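Local coordinates for beta-glucanase (PDB 6EUG), which probably hydrolyses O-glycosidic bonds, as expected of a beta-1,3-galactosidase, the part described being its family 43 glycoside hydrolase domain with glucoimidazole bound, at residues L93-E98 / K105-E110; V124-L129 / A141-S146; V42-G47 / G61-A66; R111-Y116 / R213-F218; I75-S80 / K87-A92. All blocks are in the same frame, centred on the assembly; numbering follows the deposited sequence. Where two conformers were deposited one is given.

Interaction 1: residues L93-E98 / K105-E110. With GIM (glucoimidazole), chain B.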
# COMPACT_ATOMS: atom_id res chain seq x y z
N LEU A 93 -2.86 -13.26 -9.99
CA LEU A 93 -4.32 -13.19 -9.66
C LEU A 93 -5.02 -12.55 -10.84
O LEU A 93 -4.89 -11.34 -11.08
CB LEU A 93 -4.63 -12.38 -8.40
CG LEU A 93 -6.13 -12.30 -8.00
CD1 LEU A 93 -6.73 -13.63 -7.55
CD2 LEU A 93 -6.30 -11.28 -6.87
N ALA A 94 -5.76 -13.38 -11.57
CA ALA A 94 -6.48 -12.95 -12.77
C ALA A 94 -7.87 -12.39 -12.48
O ALA A 94 -8.60 -12.88 -11.60
CB ALA A 94 -6.62 -14.15 -13.70
N VAL A 95 -8.31 -11.42 -13.30
CA VAL A 95 -9.73 -11.05 -13.30
C VAL A 95 -10.57 -12.27 -13.67
O VAL A 95 -10.12 -13.12 -14.43
CB VAL A 95 -10.04 -9.88 -14.28
CG1 VAL A 95 -9.39 -8.58 -13.80
CG2 VAL A 95 -9.61 -10.16 -15.70
N SER A 96 -11.79 -12.33 -13.15
CA SER A 96 -12.72 -13.47 -13.33
C SER A 96 -13.55 -13.35 -14.62
O SER A 96 -13.94 -12.24 -15.03
CB SER A 96 -13.67 -13.54 -12.14
OG SER A 96 -14.57 -14.64 -12.21
N GLU A 97 -13.85 -14.50 -15.23
CA GLU A 97 -14.76 -14.57 -16.37
C GLU A 97 -16.24 -14.80 -15.91
O GLU A 97 -17.12 -14.93 -16.75
CB GLU A 97 -14.32 -15.68 -17.34
CG GLU A 97 -12.90 -15.50 -17.90
CD GLU A 97 -12.41 -16.66 -18.75
OE1 GLU A 97 -13.18 -17.11 -19.61
OE2 GLU A 97 -11.23 -17.09 -18.60
N GLU A 98 -16.50 -14.88 -14.62
CA GLU A 98 -17.87 -15.08 -14.10
C GLU A 98 -18.67 -13.78 -13.93
O GLU A 98 -18.24 -12.86 -13.20
CB GLU A 98 -17.78 -15.81 -12.76
CG GLU A 98 -17.08 -17.15 -12.87
CD GLU A 98 -17.33 -18.04 -11.66
OE1 GLU A 98 -17.62 -19.24 -11.88
OE2 GLU A 98 -17.25 -17.52 -10.51
N LYS A 105 -13.85 -9.13 -14.80
CA LYS A 105 -13.18 -8.20 -15.71
C LYS A 105 -13.98 -6.88 -15.79
O LYS A 105 -15.22 -6.89 -15.95
CB LYS A 105 -13.00 -8.79 -17.12
CG LYS A 105 -11.98 -8.05 -17.99
CD LYS A 105 -11.99 -8.53 -19.42
CE LYS A 105 -11.48 -7.44 -20.36
NZ LYS A 105 -10.07 -7.73 -20.66
N GLY A 106 -13.25 -5.77 -15.69
CA GLY A 106 -13.83 -4.44 -15.53
C GLY A 106 -13.66 -3.86 -14.14
O GLY A 106 -13.79 -2.64 -13.97
N CYS A 107 -13.39 -4.72 -13.14
CA CYS A 107 -13.05 -4.22 -11.78
C CYS A 107 -11.66 -3.54 -11.73
O CYS A 107 -10.79 -3.76 -12.58
CB CYS A 107 -13.15 -5.37 -10.76
SG CYS A 107 -11.73 -6.49 -10.79
N ILE A 108 -11.45 -2.69 -10.72
CA ILE A 108 -10.14 -2.07 -10.48
C ILE A 108 -9.40 -2.90 -9.41
O ILE A 108 -9.98 -3.20 -8.37
CB ILE A 108 -10.32 -0.61 -10.00
CG1 ILE A 108 -10.82 0.28 -11.16
CG2 ILE A 108 -9.08 -0.01 -9.36
CD1 ILE A 108 -11.35 1.61 -10.68
N MET A 109 -8.15 -3.25 -9.70
CA MET A 109 -7.28 -3.99 -8.79
C MET A 109 -5.98 -3.20 -8.67
O MET A 109 -5.24 -3.09 -9.66
CB MET A 109 -7.02 -5.37 -9.39
CG MET A 109 -8.26 -6.26 -9.48
SD MET A 109 -7.82 -7.76 -10.34
CE MET A 109 -8.48 -9.06 -9.31
N GLU A 110 -5.71 -2.65 -7.48
CA GLU A 110 -4.54 -1.79 -7.21
C GLU A 110 -3.73 -2.17 -5.96
O GLU A 110 -4.25 -2.77 -5.01
CB GLU A 110 -4.94 -0.30 -7.11
CG GLU A 110 -5.44 0.26 -8.44
CD GLU A 110 -5.89 1.71 -8.41
OE1 GLU A 110 -5.88 2.36 -7.32
OE2 GLU A 110 -6.31 2.21 -9.50
C1 GIM B . -4.08 7.54 -6.31
C2 GIM B . -3.53 6.27 -5.80
N10 GIM B . -4.63 7.75 -7.52
C3 GIM B . -3.30 5.30 -6.98
C4 GIM B . -4.54 5.34 -7.92
C5 GIM B . -4.67 6.71 -8.59
C6 GIM B . -5.93 6.84 -9.45
C7 GIM B . -4.76 9.64 -6.37
C8 GIM B . -5.03 9.04 -7.59
N1 GIM B . -4.17 8.70 -5.60
O3 GIM B . -3.12 3.96 -6.50
O2 GIM B . -2.40 6.57 -4.94
O4 GIM B . -5.79 5.00 -7.25
O6 GIM B . -7.10 6.86 -8.63

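Interaction 2: residues V124-L129 / A141-S146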
# COMPACT_ATOMS: atom_id res chain seq x y z
N VAL A 124 -0.43 -15.21 1.11
CA VAL A 124 -1.66 -14.45 1.22
C VAL A 124 -1.46 -13.08 0.54
O VAL A 124 -0.57 -12.30 0.93
CB VAL A 124 -2.04 -14.26 2.70
CG1 VAL A 124 -3.36 -13.49 2.81
CG2 VAL A 124 -2.10 -15.62 3.42
N MET A 125 -2.30 -12.82 -0.47
CA MET A 125 -2.36 -11.53 -1.21
C MET A 125 -3.53 -10.66 -0.74
O MET A 125 -4.67 -11.14 -0.68
CB MET A 125 -2.49 -11.77 -2.71
CG MET A 125 -2.32 -10.54 -3.59
SD MET A 125 -2.66 -10.84 -5.34
CE MET A 125 -1.16 -11.70 -5.85
N TRP A 126 -3.24 -9.40 -0.41
CA TRP A 126 -4.28 -8.40 -0.19
C TRP A 126 -4.11 -7.33 -1.26
O TRP A 126 -2.99 -7.06 -1.72
CB TRP A 126 -4.18 -7.76 1.22
CG TRP A 126 -4.68 -8.67 2.36
CD1 TRP A 126 -3.98 -9.63 3.00
CD2 TRP A 126 -5.98 -8.65 2.98
NE1 TRP A 126 -4.75 -10.22 3.97
CE2 TRP A 126 -5.97 -9.61 4.01
CE3 TRP A 126 -7.14 -7.89 2.79
CZ2 TRP A 126 -7.09 -9.88 4.81
CZ3 TRP A 126 -8.25 -8.14 3.58
CH2 TRP A 126 -8.21 -9.13 4.59
N LEU A 127 -5.23 -6.73 -1.66
CA LEU A 127 -5.20 -5.66 -2.67
C LEU A 127 -6.39 -4.71 -2.50
O LEU A 127 -7.38 -5.07 -1.86
CB LEU A 127 -5.15 -6.28 -4.07
CG LEU A 127 -6.36 -7.15 -4.42
CD1 LEU A 127 -6.78 -6.89 -5.85
CD2 LEU A 127 -6.11 -8.64 -4.21
N HIS A 128 -6.30 -3.52 -3.11
CA HIS A 128 -7.40 -2.55 -3.21
C HIS A 128 -8.29 -2.95 -4.38
O HIS A 128 -7.82 -3.08 -5.48
CB HIS A 128 -6.78 -1.16 -3.43
CG HIS A 128 -7.75 -0.04 -3.71
ND1 HIS A 128 -7.33 1.17 -4.22
CD2 HIS A 128 -9.10 0.06 -3.55
CE1 HIS A 128 -8.38 1.96 -4.40
NE2 HIS A 128 -9.46 1.31 -3.99
N LEU A 129 -9.58 -3.19 -4.09
CA LEU A 129 -10.59 -3.54 -5.08
C LEU A 129 -11.68 -2.47 -5.18
O LEU A 129 -12.19 -2.02 -4.15
CB LEU A 129 -11.26 -4.89 -4.73
CG LEU A 129 -12.37 -5.39 -5.67
CD1 LEU A 129 -11.82 -5.75 -7.05
CD2 LEU A 129 -13.05 -6.61 -5.07
N ALA A 141 -11.04 -3.73 0.45
CA ALA A 141 -9.87 -4.59 0.40
C ALA A 141 -10.31 -6.00 0.04
O ALA A 141 -11.35 -6.45 0.51
CB ALA A 141 -9.12 -4.61 1.72
N ALA A 142 -9.51 -6.66 -0.77
CA ALA A 142 -9.75 -8.07 -1.14
C ALA A 142 -8.60 -8.98 -0.70
O ALA A 142 -7.46 -8.54 -0.66
CB ALA A 142 -9.94 -8.18 -2.63
N VAL A 143 -8.89 -10.28 -0.48
CA VAL A 143 -7.88 -11.25 -0.06
C VAL A 143 -7.98 -12.53 -0.92
O VAL A 143 -9.07 -12.97 -1.30
CB VAL A 143 -7.97 -11.55 1.46
CG1 VAL A 143 -9.23 -12.29 1.84
CG2 VAL A 143 -6.77 -12.35 1.95
N ALA A 144 -6.81 -13.04 -1.27
CA ALA A 144 -6.65 -14.26 -2.06
C ALA A 144 -5.46 -15.11 -1.53
O ALA A 144 -4.61 -14.58 -0.82
CB ALA A 144 -6.46 -13.89 -3.53
N VAL A 145 -5.42 -16.42 -1.86
CA VAL A 145 -4.46 -17.36 -1.24
C VAL A 145 -3.85 -18.31 -2.30
O VAL A 145 -4.52 -18.64 -3.28
CB VAL A 145 -5.14 -18.14 -0.08
CG1 VAL A 145 -6.18 -19.14 -0.57
CG2 VAL A 145 -4.10 -18.84 0.81
N SER A 146 -2.57 -18.66 -2.13
CA SER A 146 -1.86 -19.62 -2.97
C SER A 146 -0.94 -20.56 -2.13
O SER A 146 -0.41 -20.14 -1.12
CB SER A 146 -0.97 -18.88 -3.97
OG SER A 146 -0.33 -19.76 -4.88

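Interaction 3: residues V42-G47 / G61-A66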
# COMPACT_ATOMS: atom_id res chain seq x y z
N VAL A 42 8.81 -5.10 -21.73
CA VAL A 42 8.76 -4.09 -20.65
C VAL A 42 8.12 -4.70 -19.38
O VAL A 42 7.09 -5.40 -19.46
CB VAL A 42 8.03 -2.81 -21.13
CG1 VAL A 42 7.79 -1.83 -19.97
CG2 VAL A 42 8.86 -2.11 -22.21
N ILE A 43 8.73 -4.47 -18.21
CA ILE A 43 8.20 -4.97 -16.94
C ILE A 43 6.95 -4.18 -16.59
O ILE A 43 6.98 -2.94 -16.57
CB ILE A 43 9.24 -4.90 -15.77
CG1 ILE A 43 10.45 -5.82 -16.11
CG2 ILE A 43 8.59 -5.26 -14.44
CD1 ILE A 43 11.61 -5.78 -15.12
N ASN A 44 5.86 -4.89 -16.29
CA ASN A 44 4.54 -4.32 -16.02
C ASN A 44 4.07 -4.80 -14.64
O ASN A 44 3.38 -5.80 -14.53
CB ASN A 44 3.58 -4.75 -17.17
CG ASN A 44 2.26 -3.97 -17.19
OD1 ASN A 44 1.98 -3.13 -16.32
ND2 ASN A 44 1.46 -4.21 -18.24
N ALA A 45 4.47 -4.06 -13.58
CA ALA A 45 4.23 -4.42 -12.18
C ALA A 45 4.23 -3.15 -11.33
O ALA A 45 5.12 -2.91 -10.50
CB ALA A 45 5.27 -5.39 -11.66
N HIS A 46 3.17 -2.37 -11.51
CA HIS A 46 3.06 -1.02 -10.89
C HIS A 46 2.37 -1.09 -9.49
O HIS A 46 1.61 -2.02 -9.20
CB HIS A 46 2.33 -0.06 -11.88
CG HIS A 46 2.86 -0.13 -13.29
ND1 HIS A 46 3.92 0.65 -13.75
CD2 HIS A 46 2.55 -0.97 -14.30
CE1 HIS A 46 4.20 0.30 -14.99
NE2 HIS A 46 3.41 -0.70 -15.34
N GLY A 47 2.61 -0.11 -8.63
CA GLY A 47 2.07 -0.14 -7.27
C GLY A 47 2.46 -1.40 -6.51
O GLY A 47 1.67 -1.94 -5.72
N GLY A 61 2.68 -6.84 -8.94
CA GLY A 61 2.17 -5.48 -9.19
C GLY A 61 0.99 -5.47 -10.16
O GLY A 61 0.60 -6.52 -10.73
N GLU A 62 0.46 -4.26 -10.38
CA GLU A 62 -0.67 -4.02 -11.31
C GLU A 62 -0.20 -4.21 -12.76
O GLU A 62 0.87 -3.67 -13.15
CB GLU A 62 -1.14 -2.58 -11.17
CG GLU A 62 -1.55 -2.17 -9.77
CD GLU A 62 -1.44 -0.67 -9.51
OE1 GLU A 62 -1.73 -0.26 -8.37
OE2 GLU A 62 -1.08 0.10 -10.46
N HIS A 63 -0.95 -5.00 -13.54
CA HIS A 63 -0.79 -5.02 -14.98
C HIS A 63 -1.62 -3.85 -15.55
O HIS A 63 -2.85 -3.84 -15.44
CB HIS A 63 -1.26 -6.38 -15.55
CG HIS A 63 -1.08 -6.52 -17.01
ND1 HIS A 63 -1.80 -5.76 -17.92
CD2 HIS A 63 -0.35 -7.39 -17.74
CE1 HIS A 63 -1.49 -6.16 -19.14
NE2 HIS A 63 -0.59 -7.12 -19.06
N ARG A 64 -0.93 -2.82 -16.05
CA ARG A 64 -1.58 -1.63 -16.55
C ARG A 64 -1.65 -1.65 -18.08
O ARG A 64 -0.72 -2.14 -18.74
CB ARG A 64 -0.87 -0.34 -16.09
CG ARG A 64 -1.00 -0.01 -14.60
CD ARG A 64 -2.40 0.44 -14.20
NE ARG A 64 -2.44 0.87 -12.81
CZ ARG A 64 -3.38 1.66 -12.28
NH1 ARG A 64 -3.30 2.00 -11.00
NH2 ARG A 64 -4.38 2.14 -13.03
N PRO A 65 -2.70 -1.01 -18.64
CA PRO A 65 -2.87 -0.86 -20.07
C PRO A 65 -2.04 0.31 -20.67
O PRO A 65 -1.64 1.24 -19.94
CB PRO A 65 -4.38 -0.61 -20.18
CG PRO A 65 -4.73 0.15 -18.99
CD PRO A 65 -3.87 -0.47 -17.90
N ALA A 66 -1.80 0.27 -21.98
CA ALA A 66 -1.10 1.34 -22.71
C ALA A 66 -2.00 2.54 -22.95
O ALA A 66 -1.49 3.65 -23.12
CB ALA A 66 -0.55 0.83 -24.05

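Interaction 4: residues R111-Y116 / R213-F218. With GIM (glucoimidazole), chain B.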
# COMPACT_ATOMS: atom_id res chain seq x y z
N ARG A 111 -2.45 -1.84 -6.03
CA ARG A 111 -1.53 -1.90 -4.90
C ARG A 111 -1.49 -3.25 -4.20
O ARG A 111 -1.51 -3.33 -2.97
CB ARG A 111 -1.78 -0.71 -3.94
CG ARG A 111 -1.46 0.65 -4.56
CD ARG A 111 -1.48 1.84 -3.59
NE ARG A 111 -1.23 3.08 -4.32
CZ ARG A 111 -0.03 3.53 -4.71
NH1 ARG A 111 1.09 2.93 -4.36
NH2 ARG A 111 0.07 4.66 -5.42
N PRO A 112 -1.32 -4.34 -4.99
CA PRO A 112 -1.23 -5.65 -4.35
C PRO A 112 -0.02 -5.83 -3.45
O PRO A 112 1.06 -5.27 -3.73
CB PRO A 112 -1.10 -6.60 -5.55
CG PRO A 112 -0.33 -5.77 -6.55
CD PRO A 112 -0.93 -4.39 -6.40
N LYS A 113 -0.17 -6.64 -2.42
CA LYS A 113 0.93 -7.05 -1.53
C LYS A 113 0.75 -8.51 -1.17
O LYS A 113 -0.36 -8.97 -0.98
CB LYS A 113 1.00 -6.20 -0.25
CG LYS A 113 1.00 -4.67 -0.50
CD LYS A 113 2.34 -4.21 -1.07
CE LYS A 113 2.32 -2.74 -1.45
NZ LYS A 113 1.42 -2.48 -2.65
N VAL A 114 1.87 -9.22 -1.04
CA VAL A 114 1.89 -10.64 -0.64
C VAL A 114 2.78 -10.84 0.58
O VAL A 114 3.93 -10.34 0.59
CB VAL A 114 2.36 -11.57 -1.82
CG1 VAL A 114 2.32 -13.02 -1.43
CG2 VAL A 114 1.48 -11.36 -3.05
N ILE A 115 2.25 -11.62 1.53
CA ILE A 115 2.97 -12.06 2.73
C ILE A 115 2.88 -13.58 2.92
O ILE A 115 1.89 -14.22 2.54
CB ILE A 115 2.48 -11.32 3.99
CG1 ILE A 115 0.98 -11.54 4.24
CG2 ILE A 115 2.86 -9.85 3.93
CD1 ILE A 115 0.38 -10.77 5.39
N TYR A 116 3.93 -14.17 3.51
CA TYR A 116 3.96 -15.61 3.76
C TYR A 116 3.56 -15.87 5.17
O TYR A 116 4.10 -15.22 6.09
CB TYR A 116 5.38 -16.16 3.53
CG TYR A 116 5.53 -17.66 3.80
CD1 TYR A 116 4.92 -18.60 2.98
CD2 TYR A 116 6.28 -18.14 4.89
CE1 TYR A 116 5.03 -19.97 3.23
CE2 TYR A 116 6.42 -19.50 5.15
CZ TYR A 116 5.79 -20.41 4.31
OH TYR A 116 5.90 -21.75 4.56
N ARG A 213 -8.67 2.18 0.57
CA ARG A 213 -8.19 2.43 -0.77
C ARG A 213 -6.69 2.08 -0.87
O ARG A 213 -6.36 0.89 -0.82
CB ARG A 213 -8.60 3.83 -1.29
CG ARG A 213 -10.11 4.01 -1.42
CD ARG A 213 -10.45 4.95 -2.57
NE ARG A 213 -11.88 5.27 -2.73
CZ ARG A 213 -12.48 6.34 -2.20
NH1 ARG A 213 -11.83 7.19 -1.40
NH2 ARG A 213 -13.78 6.54 -2.45
N ASP A 214 -5.78 3.05 -0.97
CA ASP A 214 -4.36 2.74 -0.97
C ASP A 214 -4.02 1.95 0.33
O ASP A 214 -4.58 2.25 1.41
CB ASP A 214 -3.46 3.98 -1.01
CG ASP A 214 -3.44 4.70 -2.35
OD1 ASP A 214 -4.10 4.30 -3.34
OD2 ASP A 214 -2.67 5.69 -2.42
N MET A 215 -3.18 0.92 0.18
CA MET A 215 -2.87 -0.01 1.29
C MET A 215 -1.52 -0.70 1.19
O MET A 215 -0.89 -0.76 0.13
CB MET A 215 -3.98 -1.09 1.39
CG MET A 215 -4.25 -1.91 0.13
SD MET A 215 -4.60 -3.68 0.34
CE MET A 215 -2.93 -4.24 0.71
N THR A 216 -1.09 -1.25 2.34
CA THR A 216 0.00 -2.16 2.39
C THR A 216 -0.18 -3.16 3.53
O THR A 216 -1.21 -3.15 4.23
CB THR A 216 1.35 -1.43 2.44
OG1 THR A 216 2.42 -2.35 2.14
CG2 THR A 216 1.60 -0.74 3.81
N LEU A 217 0.80 -4.05 3.64
CA LEU A 217 0.87 -5.11 4.68
C LEU A 217 2.21 -5.10 5.37
O LEU A 217 3.22 -4.76 4.74
CB LEU A 217 0.67 -6.51 4.05
CG LEU A 217 -0.64 -6.82 3.32
CD1 LEU A 217 -0.61 -8.18 2.60
CD2 LEU A 217 -1.86 -6.75 4.24
N PHE A 218 2.23 -5.55 6.63
CA PHE A 218 3.49 -5.71 7.35
C PHE A 218 3.41 -6.88 8.32
O PHE A 218 2.46 -6.95 9.10
CB PHE A 218 3.91 -4.44 8.13
CG PHE A 218 5.29 -4.53 8.74
CD1 PHE A 218 6.43 -4.44 7.94
CD2 PHE A 218 5.47 -4.75 10.09
CE1 PHE A 218 7.69 -4.55 8.48
CE2 PHE A 218 6.74 -4.86 10.64
CZ PHE A 218 7.85 -4.76 9.84
C1 GIM B . -4.08 7.54 -6.31
C2 GIM B . -3.53 6.27 -5.80
N10 GIM B . -4.63 7.75 -7.52
C3 GIM B . -3.30 5.30 -6.98
C4 GIM B . -4.54 5.34 -7.92
C5 GIM B . -4.67 6.71 -8.59
C6 GIM B . -5.93 6.84 -9.45
C7 GIM B . -4.76 9.64 -6.37
C8 GIM B . -5.03 9.04 -7.59
N1 GIM B . -4.17 8.70 -5.60
O3 GIM B . -3.12 3.96 -6.50
O2 GIM B . -2.40 6.57 -4.94
O4 GIM B . -5.79 5.00 -7.25
O6 GIM B . -7.10 6.86 -8.63

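Interaction 5: residues I75-S80 / K87-A92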
# COMPACT_ATOMS: atom_id res chain seq x y z
N ILE A 75 -3.25 -8.99 -11.53
CA ILE A 75 -1.99 -8.79 -10.81
C ILE A 75 -0.89 -9.66 -11.43
O ILE A 75 -1.01 -10.91 -11.48
CB ILE A 75 -2.17 -9.14 -9.32
CG1 ILE A 75 -3.30 -8.30 -8.65
CG2 ILE A 75 -0.84 -9.04 -8.56
CD1 ILE A 75 -3.19 -6.78 -8.83
N ASN A 76 0.18 -9.01 -11.89
CA ASN A 76 1.31 -9.65 -12.59
C ASN A 76 2.40 -10.05 -11.59
O ASN A 76 2.47 -9.45 -10.50
CB ASN A 76 1.87 -8.63 -13.62
CG ASN A 76 2.33 -9.24 -14.94
OD1 ASN A 76 2.17 -10.44 -15.20
ND2 ASN A 76 2.85 -8.38 -15.82
N CYS A 77 3.24 -11.02 -11.95
CA CYS A 77 4.38 -11.47 -11.12
C CYS A 77 5.67 -11.69 -11.95
O CYS A 77 5.63 -12.31 -13.03
CB CYS A 77 4.03 -12.77 -10.43
SG CYS A 77 5.27 -13.58 -9.42
N TYR A 78 6.79 -11.23 -11.38
CA TYR A 78 8.17 -11.47 -11.91
C TYR A 78 9.04 -12.09 -10.83
O TYR A 78 8.84 -11.80 -9.63
CB TYR A 78 8.79 -10.16 -12.42
CG TYR A 78 8.03 -9.52 -13.59
CD1 TYR A 78 6.87 -8.77 -13.39
CD2 TYR A 78 8.41 -9.74 -14.90
CE1 TYR A 78 6.17 -8.19 -14.44
CE2 TYR A 78 7.70 -9.19 -15.98
CZ TYR A 78 6.57 -8.42 -15.76
OH TYR A 78 5.82 -7.83 -16.80
N SER A 79 10.06 -12.88 -11.23
CA SER A 79 10.97 -13.52 -10.24
C SER A 79 12.44 -13.24 -10.59
O SER A 79 12.74 -12.94 -11.74
CB SER A 79 10.74 -15.03 -10.14
OG SER A 79 11.08 -15.69 -11.35
N SER A 80 13.32 -13.28 -9.57
CA SER A 80 14.76 -13.02 -9.74
C SER A 80 15.59 -13.63 -8.62
O SER A 80 15.16 -13.63 -7.49
CB SER A 80 15.03 -11.52 -9.71
OG SER A 80 16.38 -11.22 -10.08
N LYS A 87 12.45 -12.59 -14.58
CA LYS A 87 11.70 -13.55 -15.40
C LYS A 87 10.16 -13.35 -15.21
O LYS A 87 9.67 -13.35 -14.08
CB LYS A 87 12.04 -14.97 -14.94
CG LYS A 87 11.34 -16.08 -15.73
CD LYS A 87 11.54 -17.43 -15.04
CE LYS A 87 11.10 -18.56 -15.95
NZ LYS A 87 11.30 -19.88 -15.30
N SER A 88 9.43 -13.21 -16.32
CA SER A 88 7.98 -13.17 -16.28
C SER A 88 7.38 -14.51 -15.80
O SER A 88 7.61 -15.56 -16.44
CB SER A 88 7.40 -12.76 -17.65
OG SER A 88 5.98 -12.87 -17.65
N GLU A 89 6.61 -14.46 -14.72
CA GLU A 89 5.91 -15.65 -14.20
C GLU A 89 4.42 -15.67 -14.56
O GLU A 89 3.71 -16.62 -14.21
CB GLU A 89 6.06 -15.75 -12.67
CG GLU A 89 7.49 -15.88 -12.15
CD GLU A 89 8.03 -17.29 -12.20
OE1 GLU A 89 7.25 -18.21 -12.49
OE2 GLU A 89 9.25 -17.49 -11.96
N GLY A 90 3.95 -14.64 -15.27
CA GLY A 90 2.54 -14.55 -15.65
C GLY A 90 1.68 -13.88 -14.61
O GLY A 90 2.19 -13.38 -13.58
N ILE A 91 0.38 -13.88 -14.89
CA ILE A 91 -0.63 -13.25 -14.04
C ILE A 91 -0.91 -14.17 -12.84
O ILE A 91 -1.37 -15.29 -13.02
CB ILE A 91 -1.93 -13.00 -14.82
CG1 ILE A 91 -1.68 -11.94 -15.93
CG2 ILE A 91 -3.06 -12.57 -13.88
CD1 ILE A 91 -1.46 -10.51 -15.44
N ALA A 92 -0.61 -13.67 -11.65
CA ALA A 92 -0.73 -14.41 -10.37
C ALA A 92 -2.17 -14.40 -9.86
O ALA A 92 -2.63 -15.39 -9.30
CB ALA A 92 0.18 -13.78 -9.30
O HOH W 1 4.69 -11.68 -15.57

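Interaction 1: residues L93-E98 / K105-E110
Val-95 meets Lys-105 and Met-109 with different methyls. CG2 lies against the start of the lysine chain, 3.9 Å from Lys-105 CG, while CG1 stands 3.9 Å from Met-109 SD and 4.3 Å from Cys-107 SG. The bend at chi3 of Met-109 (132°) carries CE on to Leu-93, whose CD2 it meets at 4.0 Å, the two side chains crossing at about a right angle; both contacts of the Met-109 end belong to one of two conformers. The segments belong to the link between the first two blades of the beta-propeller: the chain leaves strand 87-94 and returns as strand 108-117. A single backbone bond joins the two segments, Lys-105 N to Ser-96 O at 3.1 Å. Ser-96 OG also accepts from Glu-98 N in an ST turn. Lys-105 turns its amine away to a salt bridge with Glu-72. At the far end of 105-110, Glu-110 OE1 accepts from glucoimidazole O4 at 2.6 Å, and OE2 is hydrogen-bonded to Tyr-136 OH.

Interaction 2: residues V124-L129 / A141-S146
Trp-126 sets its CG beside the backbone N (chi1 -76°), which lays the indole alongside Val-143. By its place on the strand, Val-143 CB lies over the centre of the six-membered ring, 3.6 Å from the Trp-126 centroid and only 6° off the normal: a CH-pi contact. The valine chi1 (68°) swings CG2 anti to N, over the same face, 3.5 Å from Trp-126 CE2 and also against Val-124 CG1, while Ala-141 CB lies at the ring edge. On the other face of the sheet Leu-127 CG packs on the methyl of Ala-142, and Leu-129 CB separately touches Ala-142 CB at 4.1 Å. Four backbone bonds zip the antiparallel hairpin through the pairs Met-125 with Ala-144 and Leu-127 with Ala-142. Trp-126 NE1 is bonded to Tyr-246 O. These are the middle strands of the second blade, flanked by strands 108-117 and 154-159; Met-215 and Leu-217 of strand 215-219 pack on Trp-126, and Leu-93 of strand 87-94 on Leu-127 and Ala-144.

Interaction 3: residues V42-G47 / G61-A66
Gly-61 passes so close to the 42-47 loop that its CA lies 3.8 Å from Ala-45 C. Glu-62 forms a hydrogen-bonded antiparallel pair with His-46: Glu-62 N gives to His-46 O at 2.8 Å, and His-46 N to Glu-62 O at 3.1 Å. The glutamate chain runs past the same carbonyl of His-46. His-63 points the other way at its CB, yet its ring lies under the amide of Asn-44, whose ND2 stands 3.5 Å above the plane over the ring centre. Arg-64 takes both ends of that amide: its N donates to Asn-44 OD1 at 2.9 Å, and its O accepts from Asn-44 ND2 at 3.0 Å. Arg-64 NE and NH1 reach Glu-62 OE2 from the same face of the carboxylate, NE at 2.8 Å. The amide, held by two hydrogen bonds, should fix the chain at Arg-64, and the salt bridge probably holds in orientation a guanidinium whose side chain comes within about 5 Å of glucoimidazole and a carboxylate bonded through OE1 to Arg-111 N.

Interaction 4: residues R111-Y116 / R213-F218
The guanidinium of Arg-111 and the carboxylate of Asp-214 meet with their planes 58° apart, Asp-214 OD1 lying at the guanidinium edge, 3.3 Å from Arg-111 NE in a salt bridge. Glucoimidazole C2 is at the edge too, in plane. The O2 hydroxyl of glucoimidazole bridges the two: it donates to Asp-214 OD2 at 2.7 Å and accepts from Arg-111 NH2 at 3.2 Å, while Arg-111 NE to glucoimidazole O3 is weak. Further along, Lys-113 is bent at chi2 and chi4 (-72° and -69°), which folds its amine back onto Pro-112 O, at 3.0 Å from NZ, and presents CE to Thr-216 OG1. Leu-217 CD1 lies between Lys-113 CB and Ile-115 CD1, 3.9 Å from the latter. No backbone bond spans the two strands, whose axes come within 6.8 Å and run nearly parallel. They are the innermost strands of successive blades, packed round the centre of a five-bladed propeller; the pocket that holds glucoimidazole lies at one end, consistent with a family 43 active site.

Interaction 5: residues I75-S80 / K87-A92
Ser-79 and Lys-87 exchange a reciprocal pair of backbone bonds, Ser-79 N to Lys-87 O and Lys-87 N to Ser-79 O, both 2.9 Å, and at the other end Ala-92 N gives to Ile-75 O. Between them the register slips: Cys-77 faces both Glu-89 and Gly-90, a beta bulge, taking Glu-89 N on its O, while the bond from its N to Gly-90 O is bent (137°). At the bulge a water bridges the strands, accepting from Ser-88 OG and Gly-90 N and donating to Asn-76 OD1 and Cys-77 O; it lies 3.7 Å above the Tyr-78 ring, toward the rim. Among side chains, the bulge turns Glu-89 toward the partner strand, and its bend at chi2 (-82°) brings OE2 to Ser-79 OG at 2.6 Å, through the anti lone pair. Cys-77 CB and Ala-92 CB make an apolar touch at 4.1 Å, and Tyr-78 CE2 a van der Waals one with Ser-88 CB at 4.0 Å. Asn-76 ND2 and Tyr-78 OH are bonded to the backbone of Asn-44. In this hairpin of the first blade, strand 87-94 is outermost, strand 56-62 flanks 74-80 on its other side, and Ile-75 packs on Met-109 and Pro-112 of the second blade.

In the fold
From the N terminus, interaction 3 comes first, closing the loop that holds strand 48-53 and most of strand 56-62. Interaction 5 follows as the outer hairpin of the same sheet, joined to interaction 3 by Gly-61 O with Asn-76 N. Interaction 1 then closes the short linker from this blade to the next. Strand 108-117 carries the chain on into interaction 4, whose partner lies 97 residues ahead and brings the second and third blades together at the centre; interaction 2, a hairpin of the second blade, lies within that long loop. No two loops cross. Gly-61 CA, packed on Pro-112 CG, ties interaction 3 to 4, and glucoimidazole touches both 1 and 4.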